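Local coordinates for protein nucleoporin NUP82 (Saccharomyces cerevisiae, PDB 3PBP) that helps build the nuclear pore complex as a structural component and, through this N-terminal domain, interacts with the nucleoporin NUP116, at residues P123-K128 and K146-I151; T150-D155 and P163-K168; I43-V48 and E92-Y97. The protein carries 1 engineered substitution. All coordinates share one frame; numbering follows the deposited sequence.

Contact 1 of 3, residues P123-K128 and K146-I151; sequences PKSSIK and KEDDTI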
loop_
_atom_site.group_PDB
_atom_site.type_symbol
_atom_site.label_atom_id
_atom_site.label_comp_id
_atom_site.label_asym_id
_atom_site.label_seq_id
_atom_site.Cartn_x
_atom_site.Cartn_y
_atom_site.Cartn_z
ATOM N N PRO A 123 -1.560 -15.679 -19.139
ATOM C CA PRO A 123 -0.873 -15.114 -17.967
ATOM C C PRO A 123 -1.729 -14.075 -17.240
ATOM O O PRO A 123 -1.542 -12.862 -17.420
ATOM C CB PRO A 123 0.384 -14.495 -18.576
ATOM C CG PRO A 123 -0.132 -13.972 -19.888
ATOM C CD PRO A 123 -1.000 -15.132 -20.390
ATOM N N LYS A 124 -2.656 -14.558 -16.416
ATOM C CA LYS A 124 -3.560 -13.691 -15.672
ATOM C C LYS A 124 -3.307 -13.797 -14.182
ATOM O O LYS A 124 -3.459 -14.861 -13.591
ATOM C CB LYS A 124 -5.008 -14.070 -15.990
ATOM C CG LYS A 124 -5.355 -13.925 -17.462
ATOM C CD LYS A 124 -6.692 -14.555 -17.791
ATOM C CE LYS A 124 -7.002 -14.423 -19.277
ATOM N NZ LYS A 124 -8.306 -15.054 -19.655
ATOM N N SER A 125 -2.927 -12.681 -13.579
ATOM C CA SER A 125 -2.645 -12.651 -12.151
ATOM C C SER A 125 -3.941 -12.615 -11.354
ATOM O O SER A 125 -4.861 -11.850 -11.667
ATOM C CB SER A 125 -1.792 -11.425 -11.808
ATOM O OG SER A 125 -1.327 -11.486 -10.470
ATOM N N SER A 126 -4.009 -13.439 -10.316
ATOM C CA SER A 126 -5.202 -13.504 -9.495
ATOM C C SER A 126 -5.272 -12.440 -8.406
ATOM O O SER A 126 -4.262 -11.855 -8.007
ATOM C CB SER A 126 -5.336 -14.896 -8.885
ATOM O OG SER A 126 -4.122 -15.305 -8.304
ATOM N N ILE A 127 -6.493 -12.201 -7.938
ATOM C CA ILE A 127 -6.766 -11.208 -6.909
ATOM C C ILE A 127 -6.325 -11.667 -5.521
ATOM O O ILE A 127 -6.630 -12.782 -5.091
ATOM C CB ILE A 127 -8.275 -10.876 -6.883
ATOM C CG1 ILE A 127 -8.693 -10.320 -8.247
ATOM C CG2 ILE A 127 -8.583 -9.884 -5.769
ATOM C CD1 ILE A 127 -10.173 -10.205 -8.412
ATOM N N LYS A 128 -5.610 -10.785 -4.828
ATOM C CA LYS A 128 -5.132 -11.075 -3.490
ATOM C C LYS A 128 -5.956 -10.309 -2.445
ATOM O O LYS A 128 -6.356 -10.870 -1.412
ATOM C CB LYS A 128 -3.651 -10.705 -3.383
ATOM C CG LYS A 128 -3.000 -11.145 -2.086
ATOM C CD LYS A 128 -1.510 -10.845 -2.073
ATOM C CE LYS A 128 -0.880 -11.335 -0.769
ATOM N NZ LYS A 128 0.606 -11.225 -0.767
ATOM N N LYS A 146 -3.218 -7.484 -6.856
ATOM C CA LYS A 146 -3.092 -8.840 -7.417
ATOM C C LYS A 146 -1.762 -9.516 -7.026
ATOM O O LYS A 146 -0.870 -8.858 -6.489
ATOM C CB LYS A 146 -3.223 -8.777 -8.948
ATOM C CG LYS A 146 -4.632 -8.457 -9.431
ATOM C CD LYS A 146 -4.664 -8.151 -10.923
ATOM C CE LYS A 146 -6.092 -7.948 -11.408
ATOM N NZ LYS A 146 -6.124 -7.298 -12.737
ATOM N N GLU A 147 -1.637 -10.823 -7.276
ATOM C CA GLU A 147 -0.395 -11.546 -6.973
ATOM C C GLU A 147 0.738 -10.806 -7.668
ATOM O O GLU A 147 1.902 -10.877 -7.276
ATOM C CB GLU A 147 -0.465 -12.969 -7.499
ATOM C CG GLU A 147 -1.473 -13.822 -6.778
ATOM C CD GLU A 147 -1.284 -13.771 -5.277
ATOM O OE1 GLU A 147 -0.116 -13.854 -4.828
ATOM O OE2 GLU A 147 -2.298 -13.654 -4.548
ATOM N N ASP A 148 0.342 -10.096 -8.720
ATOM C CA ASP A 148 1.187 -9.255 -9.557
ATOM C C ASP A 148 2.022 -8.258 -8.761
ATOM O O ASP A 148 3.133 -7.909 -9.157
ATOM C CB ASP A 148 0.289 -8.414 -10.449
ATOM C CG ASP A 148 0.404 -8.768 -11.872
ATOM O OD1 ASP A 148 1.493 -9.227 -12.256
ATOM O OD2 ASP A 148 -0.588 -8.571 -12.610
ATOM N N ASP A 149 1.430 -7.785 -7.662
ATOM C CA ASP A 149 1.977 -6.743 -6.793
ATOM C C ASP A 149 1.506 -5.475 -7.503
ATOM O O ASP A 149 1.919 -4.356 -7.217
ATOM C CB ASP A 149 3.507 -6.788 -6.705
ATOM C CG ASP A 149 4.002 -7.899 -5.802
ATOM O OD1 ASP A 149 3.380 -8.112 -4.732
ATOM O OD2 ASP A 149 5.015 -8.548 -6.160
ATOM N N THR A 150 0.611 -5.701 -8.447
ATOM C CA THR A 150 0.016 -4.658 -9.237
ATOM C C THR A 150 -1.204 -4.163 -8.431
ATOM O O THR A 150 -1.897 -4.961 -7.784
ATOM C CB THR A 150 -0.396 -5.253 -10.625
ATOM O OG1 THR A 150 -0.391 -4.219 -11.611
ATOM C CG2 THR A 150 -1.784 -5.892 -10.569
ATOM N N ILE A 151 -1.450 -2.854 -8.442
ATOM C CA ILE A 151 -2.591 -2.286 -7.711
ATOM C C ILE A 151 -3.475 -1.546 -8.711
ATOM O O ILE A 151 -3.024 -0.626 -9.389
ATOM C CB ILE A 151 -2.116 -1.320 -6.600
ATOM C CG1 ILE A 151 -1.190 -2.070 -5.628
ATOM C CG2 ILE A 151 -3.320 -0.743 -5.858
ATOM C CD1 ILE A 151 -0.415 -1.177 -4.681
#

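Contact 2 of 3, residues T150-D155 and P163-K168; sequences TITMFD and PIVLNK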
loop_
_atom_site.group_PDB
_atom_site.type_symbol
_atom_site.label_atom_id
_atom_site.label_comp_id
_atom_site.label_asym_id
_atom_site.label_seq_id
_atom_site.Cartn_x
_atom_site.Cartn_y
_atom_site.Cartn_z
ATOM N N THR A 150 0.611 -5.701 -8.447
ATOM C CA THR A 150 0.016 -4.658 -9.237
ATOM C C THR A 150 -1.204 -4.163 -8.431
ATOM O O THR A 150 -1.897 -4.961 -7.784
ATOM C CB THR A 150 -0.396 -5.253 -10.625
ATOM O OG1 THR A 150 -0.391 -4.219 -11.611
ATOM C CG2 THR A 150 -1.784 -5.892 -10.569
ATOM N N ILE A 151 -1.450 -2.854 -8.442
ATOM C CA ILE A 151 -2.591 -2.286 -7.711
ATOM C C ILE A 151 -3.475 -1.546 -8.711
ATOM O O ILE A 151 -3.024 -0.626 -9.389
ATOM C CB ILE A 151 -2.116 -1.320 -6.600
ATOM C CG1 ILE A 151 -1.190 -2.070 -5.628
ATOM C CG2 ILE A 151 -3.320 -0.743 -5.858
ATOM C CD1 ILE A 151 -0.415 -1.177 -4.681
ATOM N N THR A 152 -4.736 -1.944 -8.796
ATOM C CA THR A 152 -5.659 -1.345 -9.758
ATOM C C THR A 152 -6.889 -0.653 -9.158
ATOM O O THR A 152 -7.466 -1.112 -8.162
ATOM C CB THR A 152 -6.164 -2.437 -10.745
ATOM O OG1 THR A 152 -5.053 -3.242 -11.163
ATOM C CG2 THR A 152 -6.832 -1.808 -11.961
HETATM N N MSE A 153 -7.294 0.448 -9.778
HETATM C CA MSE A 153 -8.466 1.167 -9.317
HETATM C C MSE A 153 -9.561 1.099 -10.368
HETATM O O MSE A 153 -9.378 1.521 -11.505
HETATM C CB MSE A 153 -8.141 2.630 -9.033
HETATM C CG MSE A 153 -7.440 2.896 -7.723
HETATM SE SE MSE A 153 -7.259 4.818 -7.431
HETATM C CE MSE A 153 -5.533 5.142 -8.241
ATOM N N PHE A 154 -10.705 0.561 -9.976
ATOM C CA PHE A 154 -11.845 0.433 -10.875
ATOM C C PHE A 154 -12.918 1.447 -10.485
ATOM O O PHE A 154 -13.187 1.660 -9.296
ATOM C CB PHE A 154 -12.462 -0.971 -10.774
ATOM C CG PHE A 154 -11.609 -2.068 -11.343
ATOM C CD1 PHE A 154 -11.503 -2.248 -12.719
ATOM C CD2 PHE A 154 -10.946 -2.957 -10.502
ATOM C CE1 PHE A 154 -10.761 -3.296 -13.243
ATOM C CE2 PHE A 154 -10.199 -4.013 -11.021
ATOM C CZ PHE A 154 -10.106 -4.185 -12.392
ATOM N N ASP A 155 -13.530 2.074 -11.484
ATOM C CA ASP A 155 -14.603 2.998 -11.209
ATOM C C ASP A 155 -15.905 2.218 -11.373
ATOM O O ASP A 155 -16.394 2.014 -12.483
ATOM C CB ASP A 155 -14.595 4.168 -12.173
ATOM C CG ASP A 155 -15.589 5.252 -11.764
ATOM O OD1 ASP A 155 -16.698 4.901 -11.300
ATOM O OD2 ASP A 155 -15.266 6.452 -11.909
ATOM N N PRO A 163 -9.826 1.199 -16.300
ATOM C CA PRO A 163 -9.153 1.009 -15.010
ATOM C C PRO A 163 -7.725 1.550 -14.974
ATOM O O PRO A 163 -7.023 1.540 -15.983
ATOM C CB PRO A 163 -9.235 -0.510 -14.791
ATOM C CG PRO A 163 -9.384 -1.063 -16.173
ATOM C CD PRO A 163 -10.322 -0.083 -16.823
ATOM N N ILE A 164 -7.306 2.049 -13.817
ATOM C CA ILE A 164 -5.964 2.577 -13.682
ATOM C C ILE A 164 -5.094 1.556 -12.977
ATOM O O ILE A 164 -5.463 1.019 -11.930
ATOM C CB ILE A 164 -5.963 3.886 -12.906
ATOM C CG1 ILE A 164 -6.835 4.898 -13.644
ATOM C CG2 ILE A 164 -4.524 4.403 -12.743
ATOM C CD1 ILE A 164 -6.636 6.299 -13.189
ATOM N N VAL A 165 -3.940 1.278 -13.569
ATOM C CA VAL A 165 -3.044 0.302 -12.996
ATOM C C VAL A 165 -1.764 0.959 -12.547
ATOM O O VAL A 165 -1.049 1.569 -13.345
ATOM C CB VAL A 165 -2.719 -0.810 -14.007
ATOM C CG1 VAL A 165 -1.767 -1.815 -13.386
ATOM C CG2 VAL A 165 -4.002 -1.496 -14.439
ATOM N N LEU A 166 -1.485 0.829 -11.256
ATOM C CA LEU A 166 -0.294 1.399 -10.668
ATOM C C LEU A 166 0.619 0.267 -10.274
ATOM O O LEU A 166 0.161 -0.864 -10.095
ATOM C CB LEU A 166 -0.650 2.234 -9.439
ATOM C CG LEU A 166 -1.673 3.353 -9.651
ATOM C CD1 LEU A 166 -1.603 4.313 -8.490
ATOM C CD2 LEU A 166 -1.383 4.104 -10.936
ATOM N N ASN A 167 1.902 0.595 -10.121
ATOM C CA ASN A 167 2.958 -0.356 -9.762
ATOM C C ASN A 167 3.034 -1.475 -10.809
ATOM O O ASN A 167 3.087 -2.662 -10.479
ATOM C CB ASN A 167 2.732 -0.933 -8.346
ATOM C CG ASN A 167 4.020 -1.470 -7.719
ATOM O OD1 ASN A 167 5.066 -0.817 -7.760
ATOM N ND2 ASN A 167 3.944 -2.655 -7.126
ATOM N N LYS A 168 3.035 -1.070 -12.080
ATOM C CA LYS A 168 3.100 -2.003 -13.198
ATOM C C LYS A 168 4.442 -2.720 -13.208
ATOM O O LYS A 168 5.450 -2.190 -12.722
ATOM C CB LYS A 168 2.929 -1.260 -14.521
ATOM C CG LYS A 168 1.633 -0.495 -14.665
ATOM C CD LYS A 168 1.621 0.269 -15.976
ATOM C CE LYS A 168 0.522 1.324 -16.008
ATOM N NZ LYS A 168 0.667 2.265 -17.163
#

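Contact 3 of 3, residues I43-V48 and E92-Y97; sequences IRWYNV and EVPWGY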
loop_
_atom_site.group_PDB
_atom_site.type_symbol
_atom_site.label_atom_id
_atom_site.label_comp_id
_atom_site.label_asym_id
_atom_site.label_seq_id
_atom_site.Cartn_x
_atom_site.Cartn_y
_atom_site.Cartn_z
ATOM N N ILE A 43 -29.079 -11.061 1.459
ATOM C CA ILE A 43 -28.664 -9.897 2.213
ATOM C C ILE A 43 -29.815 -9.462 3.101
ATOM O O ILE A 43 -30.941 -9.291 2.639
ATOM C CB ILE A 43 -28.314 -8.709 1.295
ATOM C CG1 ILE A 43 -27.221 -9.112 0.301
ATOM C CG2 ILE A 43 -27.861 -7.526 2.136
ATOM C CD1 ILE A 43 -26.911 -8.047 -0.772
ATOM N N ARG A 44 -29.538 -9.313 4.386
ATOM C CA ARG A 44 -30.540 -8.829 5.320
ATOM C C ARG A 44 -30.030 -7.484 5.833
ATOM O O ARG A 44 -28.859 -7.353 6.189
ATOM C CB ARG A 44 -30.702 -9.781 6.490
ATOM C CG ARG A 44 -31.445 -11.025 6.159
ATOM C CD ARG A 44 -31.694 -11.831 7.421
ATOM N NE ARG A 44 -32.357 -13.096 7.123
ATOM C CZ ARG A 44 -32.580 -14.062 8.009
ATOM N NH1 ARG A 44 -32.193 -13.917 9.269
ATOM N NH2 ARG A 44 -33.179 -15.183 7.628
ATOM N N TRP A 45 -30.893 -6.476 5.849
ATOM C CA TRP A 45 -30.492 -5.164 6.327
ATOM C C TRP A 45 -31.569 -4.623 7.242
ATOM O O TRP A 45 -32.751 -4.746 6.954
ATOM C CB TRP A 45 -30.235 -4.222 5.144
ATOM C CG TRP A 45 -31.434 -3.896 4.288
ATOM C CD1 TRP A 45 -32.238 -2.798 4.387
ATOM C CD2 TRP A 45 -31.916 -4.640 3.166
ATOM N NE1 TRP A 45 -33.180 -2.804 3.394
ATOM C CE2 TRP A 45 -33.009 -3.924 2.627
ATOM C CE3 TRP A 45 -31.528 -5.841 2.556
ATOM C CZ2 TRP A 45 -33.722 -4.372 1.510
ATOM C CZ3 TRP A 45 -32.243 -6.287 1.438
ATOM C CH2 TRP A 45 -33.323 -5.553 0.929
ATOM N N TYR A 46 -31.164 -4.027 8.351
ATOM C CA TYR A 46 -32.137 -3.507 9.288
ATOM C C TYR A 46 -31.609 -2.253 9.948
ATOM O O TYR A 46 -30.493 -2.245 10.469
ATOM C CB TYR A 46 -32.425 -4.583 10.332
ATOM C CG TYR A 46 -33.215 -4.170 11.545
ATOM C CD1 TYR A 46 -34.590 -3.944 11.478
ATOM C CD2 TYR A 46 -32.594 -4.078 12.781
ATOM C CE1 TYR A 46 -35.331 -3.645 12.628
ATOM C CE2 TYR A 46 -33.314 -3.781 13.930
ATOM C CZ TYR A 46 -34.679 -3.568 13.853
ATOM O OH TYR A 46 -35.368 -3.279 15.013
ATOM N N ASN A 47 -32.400 -1.184 9.901
ATOM C CA ASN A 47 -32.001 0.055 10.541
ATOM C C ASN A 47 -32.627 0.088 11.930
ATOM O O ASN A 47 -33.833 0.252 12.089
ATOM C CB ASN A 47 -32.448 1.275 9.741
ATOM C CG ASN A 47 -31.981 2.565 10.368
ATOM O OD1 ASN A 47 -32.272 2.839 11.526
ATOM N ND2 ASN A 47 -31.241 3.355 9.611
ATOM N N VAL A 48 -31.775 -0.086 12.928
ATOM C CA VAL A 48 -32.159 -0.096 14.324
ATOM C C VAL A 48 -33.083 1.044 14.794
ATOM O O VAL A 48 -33.894 0.837 15.702
ATOM C CB VAL A 48 -30.871 -0.141 15.184
ATOM C CG1 VAL A 48 -31.142 0.307 16.596
ATOM C CG2 VAL A 48 -30.315 -1.559 15.172
ATOM N N GLU A 92 -25.401 -3.187 -4.084
ATOM C CA GLU A 92 -25.939 -2.064 -3.344
ATOM C C GLU A 92 -26.948 -2.552 -2.316
ATOM O O GLU A 92 -27.923 -3.203 -2.675
ATOM C CB GLU A 92 -26.612 -1.107 -4.327
ATOM C CG GLU A 92 -27.096 0.195 -3.733
ATOM C CD GLU A 92 -27.612 1.155 -4.792
ATOM O OE1 GLU A 92 -28.697 0.903 -5.360
ATOM O OE2 GLU A 92 -26.925 2.164 -5.067
ATOM N N VAL A 93 -26.708 -2.270 -1.037
ATOM C CA VAL A 93 -27.661 -2.666 0.007
ATOM C C VAL A 93 -28.902 -1.806 -0.253
ATOM O O VAL A 93 -28.825 -0.577 -0.257
ATOM C CB VAL A 93 -27.117 -2.377 1.409
ATOM C CG1 VAL A 93 -28.170 -2.677 2.435
ATOM C CG2 VAL A 93 -25.894 -3.219 1.664
ATOM N N PRO A 94 -30.064 -2.440 -0.475
ATOM C CA PRO A 94 -31.329 -1.750 -0.756
ATOM C C PRO A 94 -31.940 -0.913 0.361
ATOM O O PRO A 94 -33.134 -1.017 0.627
ATOM C CB PRO A 94 -32.257 -2.888 -1.179
ATOM C CG PRO A 94 -31.318 -4.015 -1.535
ATOM C CD PRO A 94 -30.268 -3.890 -0.488
ATOM N N TRP A 95 -31.139 -0.082 1.012
ATOM C CA TRP A 95 -31.672 0.754 2.082
ATOM C C TRP A 95 -32.781 1.602 1.485
ATOM O O TRP A 95 -32.585 2.238 0.446
ATOM C CB TRP A 95 -30.603 1.699 2.644
ATOM C CG TRP A 95 -29.443 1.033 3.290
ATOM C CD1 TRP A 95 -28.153 1.000 2.832
ATOM C CD2 TRP A 95 -29.447 0.324 4.532
ATOM N NE1 TRP A 95 -27.354 0.317 3.716
ATOM C CE2 TRP A 95 -28.123 -0.113 4.767
ATOM C CE3 TRP A 95 -30.440 0.008 5.462
ATOM C CZ2 TRP A 95 -27.768 -0.839 5.901
ATOM C CZ3 TRP A 95 -30.090 -0.709 6.586
ATOM C CH2 TRP A 95 -28.762 -1.130 6.796
ATOM N N GLY A 96 -33.943 1.621 2.129
ATOM C CA GLY A 96 -35.020 2.443 1.607
ATOM C C GLY A 96 -36.069 1.665 0.852
ATOM O O GLY A 96 -37.220 2.093 0.771
ATOM N N TYR A 97 -35.671 0.539 0.269
ATOM C CA TYR A 97 -36.613 -0.315 -0.435
ATOM C C TYR A 97 -37.162 -1.249 0.624
ATOM O O TYR A 97 -36.501 -1.497 1.638
ATOM C CB TYR A 97 -35.909 -1.120 -1.510
ATOM C CG TYR A 97 -35.257 -0.265 -2.555
ATOM C CD1 TYR A 97 -34.043 0.370 -2.308
ATOM C CD2 TYR A 97 -35.872 -0.058 -3.784
ATOM C CE1 TYR A 97 -33.459 1.193 -3.261
ATOM C CE2 TYR A 97 -35.298 0.764 -4.743
ATOM C CZ TYR A 97 -34.093 1.386 -4.474
ATOM O OH TYR A 97 -33.523 2.209 -5.413
#

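Contact 1 of 3, residues P123-K128 and K146-I151
Ser125 lays its CB against the carboxylate of Asp148, 3.2 Å from OD2, while its OG, anti to its own backbone N (chi1 -171°), reaches the start of the facing turn and lies 3.4 Å from Glu147 CB. A backbone bond joins the two segments, Glu147 N to Ser126 O at 2.9 Å. That carbonyl also meets the root of Lys146, whose CB is 3.4 Å from Ser126 O; the extended lysine chain then runs on past Ser125 O, and its NZ bonds to Tyr114 OH. Glu147 and Lys128 cross at about a right angle: Glu147 OE2 rests 3.4 Å from Lys128 CB, whereas Lys128 NZ goes on to Ile182 O. Opposite charges at the two tips probably add only a diffuse attraction. Ile127 and Lys146 form an antiparallel, non-hydrogen-bonded pair, from which their side chains diverge. Residues 146-151 themselves turn tightly, Asp149 N bonding to Lys146 O and Lys146 N to Thr150 O. The arrangement illustrates how the start of one strand leans on the hairpin turn between the next two, within a four-stranded antiparallel blade of a beta-propeller.

Contact 2 of 3, residues T150-D155 and P163-K168
The beta hairpin made by strands 151-155 and 164-166 forms the outer half of a four-stranded antiparallel propeller blade, strand 164-166 being its outermost strand within the chain. Its two strands run at 162° to each other and are stitched by two pairs of backbone bonds. Ile151 and Leu166 bond in both directions, Ile151 N to Leu166 O at 3.0 Å and Leu166 N to Ile151 O at 2.8 Å. Two residues further along, Met153 N meets Ile164 O at 2.9 Å, and Ile164 N returns to Met153 O at 3.1 Å. Between these pairs lies Thr152 with Val165, a non-hydrogen-bonded pair.

The side chains sort onto two faces. Ile151, Met153, Ile164 and Leu166 share one of them, where Phe211 packs on Met153 and Leu166, and Phe208 and Ile182 cover Ile151. Met153, a selenomethionine in the model, bends at its selenium (chi3 -91°), which carries CE to within 4.0 Å of Leu166 CD1. On the opposite face Val165 CG2 lies 3.8 Å from Thr152 CG2; its CG1, anti to the backbone N (chi1 180°), turns to Thr150, just before the strand, 3.3 Å from OG1.

Beyond the strand, Asn167 ends the pairing with a left-handed backbone, and its ND2 bonds to Asp149 O and Val179 O, fastening the hairpin's end to neighbouring loops. At the other end Phe154 takes part in a small apolar cluster, its ring meeting that of Tyr114 and carrying Thr152 CG2 over one face near the rim. Pro163 approaches the same ring obliquely, with CB 3.5 Å from Phe154 CD1.

Contact 3 of 3, residues I43-V48 and E92-Y97
Trp45, on the third strand of one propeller blade, wedges its indole against Pro94 and Trp95 in the loop that follows the third strand of the next blade. The packed side of the contact is built around this indole. Its CG occupies the crowded position between backbone N and carbonyl carbon (chi1 65°), and the ring receives Pro94 over one face: Pro94 CD stands 3.7 Å from the centroid of the six-membered ring, almost on the normal. Trp45 in turn presents its edge to the face of Trp95 in an offset edge-to-face pair, with planes at 75° and Trp45 CD1 lying 3.5 Å from Trp95 CE3. Trp45 CB sits over the same six-membered ring, 4.0 Å from its centroid, and Val93 CG1, over that same face, lies 3.7 Å from Trp45 CB. Trp95 is itself secured by Gly77 O, which accepts its NE1 bond, and by a cation-pi contact with Arg34.

Toward solvent the fit relaxes. Gly96 and Tyr97 are exposed, and the Tyr97 ring leads away to meet Phe109 edge-to-face. These residues close a type II turn, in which Tyr97 N bonds to Pro94 O at 3.0 Å.

Overall arrangement
Followed from the N terminus, the chain first closes contact 3, which spans 43 residues and joins the blade holding strand 42-47 to the one holding strand 87-92. Contact 1 comes next, closing a 17-residue excursion inside the following four-stranded sheet, and contact 2 then shuts a short hairpin of that sheet across seven residues. None nests in or crosses another: contact 2 begins on Thr150 and Ile151, where contact 1 ends. Their centres lie 10 Å apart, whereas contact 3 is centred 33 Å from contact 1 and 31 Å from contact 2. Together they exemplify cohesion within a blade and between blades.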